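Local coordinates for membrane lipoprotein family protein (Aeropyrum pernix, PDB 4PEV) that probably serves as the solute-binding component of an ABC transporter, capturing nucleosides such as adenosine at the cell membrane, at residues R148-V162 / F317-L331. Sequence-based numbering, arbitrary orientation.
Sequences RYDNVASYLFREQEV and FRGGIVSLGLKEGGL
Ala153 to Phe157 pair in parallel register with Gly320 to Leu324, and the ladder illustrates how a sheet edge is finished: strand 320-324 is the outermost strand of one six-stranded parallel sheet. Six backbone hydrogen bonds run from Gly320 N to Val152 O (2.8 Å) at one end to Arg158 N and Leu324 O (2.9 Å) at the other. Beyond it both chains cross to the second sheet, through helix 159-181 to strand 186-191 and directly to strand 331-333, consistent with the interlobe hinge of a PnrA-like binding protein.

Apolar contacts line the face bearing Ala153, Tyr155 and Phe157. Val322 lies alongside Tyr155, its CG2 over one ring face near the rim, while helix 301-313 also packs against this tyrosine. Phe157 CD2 touches Leu324 CB at 3.8 Å and also meets Leu331 CD2.

The polar contacts gather round Arg158. Bent at chi3 (-64°), its chain lays one guanidinium face over Leu324 C and Gly325 N. NE forms a salt bridge with Glu161 OE2 at 2.6 Å. NH1 reaches Ser323 OG at 2.8 Å. NH2 makes a second salt bridge, to the syn lone pair of Glu328 OE1, the Arg158 guanidinium and Glu328 carboxylate planes 52° apart. Glu328 OE1 also accepts Gly325 N, and Glu161 OE1 takes Leu326 N at 3.0 Å. A leucine in place of Arg158 would probably leave Glu161 and Glu328 without their shared cation and Ser323 OG without this donor. Nearby, Glu159 forms a salt bridge with the adenosine-binding Lys299.

One cation thus joins two carboxylates, each also tied to a backbone N-H, a network likely to steady the chain where it leaves strand 320-324.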
ATOM      1  N   ARG C 148      19.620  12.885   9.922  1.00 57.53           N
ATOM      2  CA  ARG C 148      18.447  13.661  10.342  1.00 57.76           C
ATOM      3  C   ARG C 148      18.692  15.155  10.169  1.00 55.93           C
ATOM      4  O   ARG C 148      19.622  15.696  10.752  1.00 59.67           O
ATOM      5  CB  ARG C 148      18.075  13.356  11.787  1.00 60.90           C
ATOM      6  CG  ARG C 148      16.715  13.912  12.177  1.00 66.54           C
ATOM      7  CD  ARG C 148      16.433  13.728  13.656  1.00 69.93           C
ATOM      8  NE  ARG C 148      15.291  14.540  14.080  1.00 73.05           N
ATOM      9  CZ  ARG C 148      14.902  14.718  15.346  1.00 71.62           C
ATOM     10  NH1 ARG C 148      15.556  14.144  16.352  1.00 71.01           N
ATOM     11  NH2 ARG C 148      13.846  15.480  15.612  1.00 68.58           N
ATOM     12  N   TYR C 149      17.851  15.810   9.366  1.00 53.50           N
ATOM     13  CA  TYR C 149      17.987  17.240   9.041  1.00 47.07           C
ATOM     14  C   TYR C 149      16.821  17.996   9.612  1.00 44.35           C
ATOM     15  O   TYR C 149      15.726  17.445   9.701  1.00 46.65           O
ATOM     16  CB  TYR C 149      17.951  17.448   7.532  1.00 45.60           C
ATOM     17  CG  TYR C 149      18.906  16.591   6.771  1.00 43.80           C
ATOM     18  CD1 TYR C 149      20.181  17.052   6.465  1.00 44.17           C
ATOM     19  CD2 TYR C 149      18.540  15.316   6.350  1.00 44.22           C
ATOM     20  CE1 TYR C 149      21.080  16.271   5.762  1.00 44.54           C
ATOM     21  CE2 TYR C 149      19.430  14.518   5.644  1.00 46.17           C
ATOM     22  CZ  TYR C 149      20.705  15.000   5.347  1.00 46.57           C
ATOM     23  OH  TYR C 149      21.606  14.218   4.639  1.00 45.07           O
ATOM     24  N   ASP C 150      17.022  19.265   9.944  1.00 42.13           N
ATOM     25  CA  ASP C 150      15.903  20.089  10.439  1.00 41.42           C
ATOM     26  C   ASP C 150      14.886  20.374   9.350  1.00 37.98           C
ATOM     27  O   ASP C 150      13.712  20.546   9.633  1.00 40.48           O
ATOM     28  CB  ASP C 150      16.389  21.422  10.998  1.00 43.18           C
ATOM     29  CG  ASP C 150      17.533  21.256  11.948  1.00 45.46           C
ATOM     30  OD1 ASP C 150      17.497  20.298  12.753  1.00 47.71           O
ATOM     31  OD2 ASP C 150      18.479  22.069  11.870  1.00 47.74           O
ATOM     32  N   ASN C 151      15.337  20.418   8.107  1.00 35.47           N
ATOM     33  CA  ASN C 151      14.465  20.782   7.003  1.00 34.58           C
ATOM     34  C   ASN C 151      13.809  19.575   6.309  1.00 34.37           C
ATOM     35  O   ASN C 151      13.297  19.701   5.184  1.00 33.74           O
ATOM     36  CB  ASN C 151      15.230  21.658   5.996  1.00 33.12           C
ATOM     37  CG  ASN C 151      16.348  20.914   5.287  1.00 33.10           C
ATOM     38  OD1 ASN C 151      16.939  19.978   5.828  1.00 32.12           O
ATOM     39  ND2 ASN C 151      16.651  21.337   4.064  1.00 33.86           N
ATOM     40  N   VAL C 152      13.809  18.414   6.969  1.00 32.42           N
ATOM     41  CA  VAL C 152      13.177  17.232   6.392  1.00 31.53           C
ATOM     42  C   VAL C 152      12.297  16.502   7.390  1.00 30.91           C
ATOM     43  O   VAL C 152      12.786  15.970   8.390  1.00 31.76           O
ATOM     44  CB  VAL C 152      14.216  16.249   5.834  1.00 31.41           C
ATOM     45  CG1 VAL C 152      13.531  14.998   5.306  1.00 31.37           C
ATOM     46  CG2 VAL C 152      15.011  16.904   4.718  1.00 31.90           C
ATOM     47  N   ALA C 153      10.999  16.474   7.092  1.00 30.61           N
ATOM     48  CA  ALA C 153      10.025  15.651   7.809  1.00 29.75           C
ATOM     49  C   ALA C 153       9.773  14.373   7.024  1.00 30.37           C
ATOM     50  O   ALA C 153       9.236  14.429   5.926  1.00 31.82           O
ATOM     51  CB  ALA C 153       8.723  16.410   7.980  1.00 29.12           C
ATOM     52  N   SER C 154      10.167  13.230   7.590  1.00 30.66           N
ATOM     53  CA  SER C 154       9.940  11.915   6.989  1.00 30.62           C
ATOM     54  C   SER C 154       8.649  11.277   7.523  1.00 31.73           C
ATOM     55  O   SER C 154       8.375  11.329   8.727  1.00 33.77           O
ATOM     56  CB  SER C 154      11.111  10.989   7.308  1.00 31.26           C
ATOM     57  OG  SER C 154      12.330  11.430   6.717  1.00 32.40           O
ATOM     58  N   TYR C 155       7.861  10.680   6.629  1.00 31.91           N
ATOM     59  CA  TYR C 155       6.666   9.917   7.004  1.00 32.19           C
ATOM     60  C   TYR C 155       6.832   8.462   6.559  1.00 32.91           C
ATOM     61  O   TYR C 155       6.807   8.151   5.369  1.00 31.83           O
ATOM     62  CB  TYR C 155       5.412  10.544   6.402  1.00 32.79           C
ATOM     63  CG  TYR C 155       5.046  11.898   7.002  1.00 33.83           C
ATOM     64  CD1 TYR C 155       5.699  13.060   6.604  1.00 36.14           C
ATOM     65  CD2 TYR C 155       4.043  12.014   7.954  1.00 33.62           C
ATOM     66  CE1 TYR C 155       5.365  14.299   7.140  1.00 37.54           C
ATOM     67  CE2 TYR C 155       3.702  13.240   8.501  1.00 35.59           C
ATOM     68  CZ  TYR C 155       4.360  14.390   8.092  1.00 38.09           C
ATOM     69  OH  TYR C 155       4.026  15.629   8.641  1.00 38.72           O
ATOM     70  N   LEU C 156       7.058   7.588   7.536  1.00 34.58           N
ATOM     71  CA  LEU C 156       7.253   6.164   7.309  1.00 36.42           C
ATOM     72  C   LEU C 156       6.037   5.438   7.796  1.00 37.45           C
ATOM     73  O   LEU C 156       5.420   5.868   8.770  1.00 37.68           O
ATOM     74  CB  LEU C 156       8.408   5.639   8.145  1.00 38.97           C
ATOM     75  CG  LEU C 156       9.796   5.835   7.570  1.00 41.66           C
ATOM     76  CD1 LEU C 156      10.808   5.582   8.676  1.00 43.41           C
ATOM     77  CD2 LEU C 156      10.007   4.907   6.380  1.00 42.62           C
ATOM     78  N   PHE C 157       5.704   4.326   7.143  1.00 37.03           N
ATOM     79  CA  PHE C 157       4.633   3.462   7.624  1.00 36.45           C
ATOM     80  C   PHE C 157       5.210   2.149   8.115  1.00 37.47           C
ATOM     81  O   PHE C 157       6.320   1.767   7.749  1.00 39.24           O
ATOM     82  CB  PHE C 157       3.595   3.217   6.536  1.00 35.59           C
ATOM     83  CG  PHE C 157       2.857   4.457   6.111  1.00 33.48           C
ATOM     84  CD1 PHE C 157       3.397   5.308   5.155  1.00 32.98           C
ATOM     85  CD2 PHE C 157       1.626   4.763   6.650  1.00 31.85           C
ATOM     86  CE1 PHE C 157       2.720   6.448   4.761  1.00 32.35           C
ATOM     87  CE2 PHE C 157       0.940   5.901   6.261  1.00 31.81           C
ATOM     88  CZ  PHE C 157       1.486   6.744   5.314  1.00 32.26           C
ATOM     89  N   ARG C 158       4.458   1.474   8.970  1.00 38.84           N
ATOM     90  CA  ARG C 158       4.844   0.159   9.452  1.00 39.24           C
ATOM     91  C   ARG C 158       3.974  -0.864   8.717  1.00 39.67           C
ATOM     92  O   ARG C 158       2.984  -1.365   9.262  1.00 42.52           O
ATOM     93  CB  ARG C 158       4.674   0.093  10.975  1.00 38.83           C
ATOM     94  CG  ARG C 158       5.544   1.082  11.753  1.00 37.10           C
ATOM     95  CD  ARG C 158       5.466   0.842  13.263  1.00 35.39           C
ATOM     96  NE  ARG C 158       4.119   1.087  13.786  1.00 33.73           N
ATOM     97  CZ  ARG C 158       3.626   2.289  14.089  1.00 33.65           C
ATOM     98  NH1 ARG C 158       4.372   3.389  13.957  1.00 34.44           N
ATOM     99  NH2 ARG C 158       2.374   2.397  14.534  1.00 31.58           N
ATOM    100  N   GLU C 159       4.356  -1.151   7.471  1.00 38.25           N
ATOM    101  CA  GLU C 159       3.554  -1.959   6.550  1.00 37.56           C
ATOM    102  C   GLU C 159       3.369  -3.391   7.009  1.00 36.34           C
ATOM    103  O   GLU C 159       2.402  -4.043   6.633  1.00 36.82           O
ATOM    104  CB  GLU C 159       4.186  -1.991   5.158  1.00 40.18           C
ATOM    105  CG  GLU C 159       4.029  -0.718   4.349  1.00 41.62           C
ATOM    106  CD  GLU C 159       5.077   0.341   4.643  1.00 43.74           C
ATOM    107  OE1 GLU C 159       5.982   0.114   5.472  1.00 44.51           O
ATOM    108  OE2 GLU C 159       4.996   1.420   4.022  1.00 47.53           O
ATOM    109  N   GLN C 160       4.300  -3.894   7.806  1.00 35.72           N
ATOM    110  CA  GLN C 160       4.156  -5.221   8.390  1.00 35.31           C
ATOM    111  C   GLN C 160       2.796  -5.341   9.088  1.00 35.51           C
ATOM    112  O   GLN C 160       2.117  -6.382   9.017  1.00 34.04           O
ATOM    113  CB  GLN C 160       5.280  -5.510   9.396  1.00 35.28           C
ATOM    114  CG  GLN C 160       6.699  -5.274   8.878  1.00 36.34           C
ATOM    115  CD  GLN C 160       7.353  -4.006   9.427  1.00 37.04           C
ATOM    116  OE1 GLN C 160       6.748  -2.932   9.473  1.00 37.38           O
ATOM    117  NE2 GLN C 160       8.600  -4.133   9.848  1.00 39.16           N
ATOM    118  N   GLU C 161       2.394  -4.259   9.746  1.00 35.37           N
ATOM    119  CA  GLU C 161       1.230  -4.295  10.597  1.00 37.22           C
ATOM    120  C   GLU C 161      -0.008  -4.618   9.766  1.00 38.18           C
ATOM    121  O   GLU C 161      -0.682  -5.619  10.035  1.00 41.74           O
ATOM    122  CB  GLU C 161       1.091  -2.984  11.395  1.00 38.52           C
ATOM    123  CG  GLU C 161       2.273  -2.723  12.339  1.00 38.51           C
ATOM    124  CD  GLU C 161       2.083  -1.552  13.309  1.00 38.09           C
ATOM    125  OE1 GLU C 161       1.002  -0.927  13.356  1.00 37.34           O
ATOM    126  OE2 GLU C 161       3.046  -1.250  14.044  1.00 37.68           O
ATOM    127  N   VAL C 162      -0.278  -3.817   8.734  1.00 36.65           N
ATOM    128  CA  VAL C 162      -1.467  -4.033   7.886  1.00 36.40           C
ATOM    129  C   VAL C 162      -1.376  -5.284   6.969  1.00 34.60           C
ATOM    130  O   VAL C 162      -2.363  -5.995   6.794  1.00 34.98           O
ATOM    131  CB  VAL C 162      -1.817  -2.765   7.067  1.00 36.25           C
ATOM    132  CG1 VAL C 162      -0.873  -2.576   5.883  1.00 36.60           C
ATOM    133  CG2 VAL C 162      -3.258  -2.813   6.587  1.00 36.64           C
ATOM    134  N   PHE C 317       5.903  23.333  11.314  1.00 42.81           N
ATOM    135  CA  PHE C 317       6.727  22.321  10.665  1.00 40.94           C
ATOM    136  C   PHE C 317       7.937  22.049  11.522  1.00 41.00           C
ATOM    137  O   PHE C 317       8.466  22.961  12.138  1.00 41.43           O
ATOM    138  CB  PHE C 317       7.201  22.823   9.308  1.00 40.80           C
ATOM    139  CG  PHE C 317       8.106  21.869   8.583  1.00 39.43           C
ATOM    140  CD1 PHE C 317       9.485  21.920   8.768  1.00 41.06           C
ATOM    141  CD2 PHE C 317       7.587  20.933   7.701  1.00 38.80           C
ATOM    142  CE1 PHE C 317      10.327  21.043   8.091  1.00 41.04           C
ATOM    143  CE2 PHE C 317       8.417  20.061   7.019  1.00 38.15           C
ATOM    144  CZ  PHE C 317       9.788  20.114   7.213  1.00 39.84           C
ATOM    145  N   ARG C 318       8.388  20.801  11.549  1.00 42.74           N
ATOM    146  CA  ARG C 318       9.649  20.465  12.201  1.00 44.34           C
ATOM    147  C   ARG C 318      10.213  19.143  11.669  1.00 40.78           C
ATOM    148  O   ARG C 318       9.465  18.212  11.410  1.00 38.73           O
ATOM    149  CB  ARG C 318       9.487  20.441  13.730  1.00 48.69           C
ATOM    150  CG  ARG C 318       8.476  19.429  14.245  1.00 56.09           C
ATOM    151  CD  ARG C 318       7.862  19.835  15.584  1.00 64.13           C
ATOM    152  NE  ARG C 318       6.695  19.010  15.944  1.00 75.50           N
ATOM    153  CZ  ARG C 318       5.471  19.086  15.389  1.00 79.85           C
ATOM    154  NH1 ARG C 318       5.198  19.954  14.413  1.00 79.90           N
ATOM    155  NH2 ARG C 318       4.502  18.274  15.810  1.00 78.67           N
ATOM    156  N   GLY C 319      11.537  19.082  11.510  1.00 38.72           N
ATOM    157  CA  GLY C 319      12.210  17.917  10.946  1.00 37.83           C
ATOM    158  C   GLY C 319      12.049  16.639  11.752  1.00 37.73           C
ATOM    159  O   GLY C 319      11.714  16.688  12.923  1.00 36.98           O
ATOM    160  N   GLY C 320      12.267  15.492  11.106  1.00 38.65           N
ATOM    161  CA  GLY C 320      12.289  14.206  11.788  1.00 38.68           C
ATOM    162  C   GLY C 320      11.241  13.218  11.329  1.00 39.94           C
ATOM    163  O   GLY C 320      10.346  13.561  10.559  1.00 43.53           O
ATOM    164  N   ILE C 321      11.348  11.993  11.850  1.00 39.32           N
ATOM    165  CA  ILE C 321      10.528  10.849  11.440  1.00 38.40           C
ATOM    166  C   ILE C 321       9.160  10.797  12.125  1.00 34.89           C
ATOM    167  O   ILE C 321       9.057  11.012  13.311  1.00 31.96           O
ATOM    168  CB  ILE C 321      11.265   9.520  11.737  1.00 40.51           C
ATOM    169  CG1 ILE C 321      12.597   9.484  10.979  1.00 41.93           C
ATOM    170  CG2 ILE C 321      10.389   8.307  11.399  1.00 39.53           C
ATOM    171  CD1 ILE C 321      13.386   8.202  11.170  1.00 44.33           C
ATOM    172  N   VAL C 322       8.126  10.495  11.347  1.00 34.46           N
ATOM    173  CA  VAL C 322       6.770  10.277  11.858  1.00 34.57           C
ATOM    174  C   VAL C 322       6.333   8.891  11.378  1.00 34.80           C
ATOM    175  O   VAL C 322       6.118   8.691  10.185  1.00 35.89           O
ATOM    176  CB  VAL C 322       5.777  11.344  11.332  1.00 33.61           C
ATOM    177  CG1 VAL C 322       4.381  11.097  11.865  1.00 32.22           C
ATOM    178  CG2 VAL C 322       6.244  12.748  11.691  1.00 34.40           C
ATOM    179  N   SER C 323       6.243   7.944  12.314  1.00 33.64           N
ATOM    180  CA  SER C 323       5.956   6.541  12.023  1.00 33.59           C
ATOM    181  C   SER C 323       4.458   6.269  12.225  1.00 35.37           C
ATOM    182  O   SER C 323       3.871   6.641  13.243  1.00 35.26           O
ATOM    183  CB  SER C 323       6.817   5.623  12.912  1.00 32.60           C
ATOM    184  OG  SER C 323       6.687   4.244  12.586  1.00 30.69           O
ATOM    185  N   LEU C 324       3.859   5.593  11.246  1.00 36.88           N
ATOM    186  CA  LEU C 324       2.412   5.430  11.159  1.00 35.25           C
ATOM    187  C   LEU C 324       1.987   3.979  10.898  1.00 34.81           C
ATOM    188  O   LEU C 324       2.474   3.320   9.975  1.00 33.24           O
ATOM    189  CB  LEU C 324       1.881   6.328  10.052  1.00 35.19           C
ATOM    190  CG  LEU C 324       2.166   7.812  10.239  1.00 35.14           C
ATOM    191  CD1 LEU C 324       1.602   8.603   9.072  1.00 34.92           C
ATOM    192  CD2 LEU C 324       1.573   8.300  11.554  1.00 35.94           C
ATOM    193  N   GLY C 325       1.057   3.511  11.728  1.00 35.64           N
ATOM    194  CA  GLY C 325       0.583   2.138  11.717  1.00 33.91           C
ATOM    195  C   GLY C 325      -0.850   2.103  12.203  1.00 34.16           C
ATOM    196  O   GLY C 325      -1.536   3.126  12.211  1.00 32.18           O
ATOM    197  N   LEU C 326      -1.297   0.920  12.624  1.00 36.59           N
ATOM    198  CA  LEU C 326      -2.685   0.713  13.055  1.00 37.13           C
ATOM    199  C   LEU C 326      -3.037   1.653  14.184  1.00 36.33           C
ATOM    200  O   LEU C 326      -4.076   2.266  14.145  1.00 35.58           O
ATOM    201  CB  LEU C 326      -2.930  -0.729  13.500  1.00 37.55           C
ATOM    202  CG  LEU C 326      -2.573  -1.829  12.493  1.00 40.50           C
ATOM    203  CD1 LEU C 326      -2.541  -3.209  13.145  1.00 40.94           C
ATOM    204  CD2 LEU C 326      -3.539  -1.808  11.310  1.00 42.94           C
ATOM    205  N   LYS C 327      -2.155   1.787  15.168  1.00 37.69           N
ATOM    206  CA  LYS C 327      -2.448   2.617  16.326  1.00 40.95           C
ATOM    207  C   LYS C 327      -2.921   4.036  15.962  1.00 40.53           C
ATOM    208  O   LYS C 327      -3.833   4.551  16.588  1.00 40.11           O
ATOM    209  CB  LYS C 327      -1.252   2.689  17.294  1.00 43.77           C
ATOM    210  CG  LYS C 327      -1.657   3.111  18.709  1.00 45.42           C
ATOM    211  CD  LYS C 327      -0.510   3.699  19.517  1.00 48.87           C
ATOM    212  CE  LYS C 327       0.278   2.617  20.251  1.00 52.19           C
ATOM    213  NZ  LYS C 327       1.422   3.185  21.018  1.00 51.25           N
ATOM    214  N   GLU C 328      -2.318   4.656  14.950  1.00 41.98           N
ATOM    215  CA  GLU C 328      -2.600   6.068  14.633  1.00 41.92           C
ATOM    216  C   GLU C 328      -3.713   6.276  13.610  1.00 40.69           C
ATOM    217  O   GLU C 328      -4.097   7.405  13.366  1.00 39.69           O
ATOM    218  CB  GLU C 328      -1.339   6.772  14.129  1.00 42.76           C
ATOM    219  CG  GLU C 328      -0.175   6.751  15.112  1.00 44.18           C
ATOM    220  CD  GLU C 328       0.671   5.481  15.053  1.00 45.65           C
ATOM    221  OE1 GLU C 328       0.299   4.504  14.369  1.00 47.24           O
ATOM    222  OE2 GLU C 328       1.728   5.450  15.710  1.00 49.80           O
ATOM    223  N   GLY C 329      -4.221   5.200  13.016  1.00 41.08           N
ATOM    224  CA  GLY C 329      -5.128   5.292  11.878  1.00 40.31           C
ATOM    225  C   GLY C 329      -4.398   5.326  10.546  1.00 41.13           C
ATOM    226  O   GLY C 329      -5.029   5.402   9.492  1.00 46.08           O
ATOM    227  N   GLY C 330      -3.071   5.262  10.580  1.00 41.06           N
ATOM    228  CA  GLY C 330      -2.258   5.406   9.367  1.00 41.92           C
ATOM    229  C   GLY C 330      -2.381   4.222   8.423  1.00 40.75           C
ATOM    230  O   GLY C 330      -2.205   4.352   7.211  1.00 38.04           O
ATOM    231  N   LEU C 331      -2.671   3.061   9.000  1.00 41.04           N
ATOM    232  CA  LEU C 331      -2.949   1.842   8.244  1.00 39.10           C
ATOM    233  C   LEU C 331      -4.277   1.254   8.714  1.00 37.49           C
ATOM    234  O   LEU C 331      -4.710   1.507   9.830  1.00 39.71           O
ATOM    235  CB  LEU C 331      -1.817   0.831   8.443  1.00 36.86           C
ATOM    236  CG  LEU C 331      -0.414   1.362   8.161  1.00 35.97           C
ATOM    237  CD1 LEU C 331       0.610   0.292   8.498  1.00 35.87           C
ATOM    238  CD2 LEU C 331      -0.266   1.812   6.708  1.00 37.53           C
TER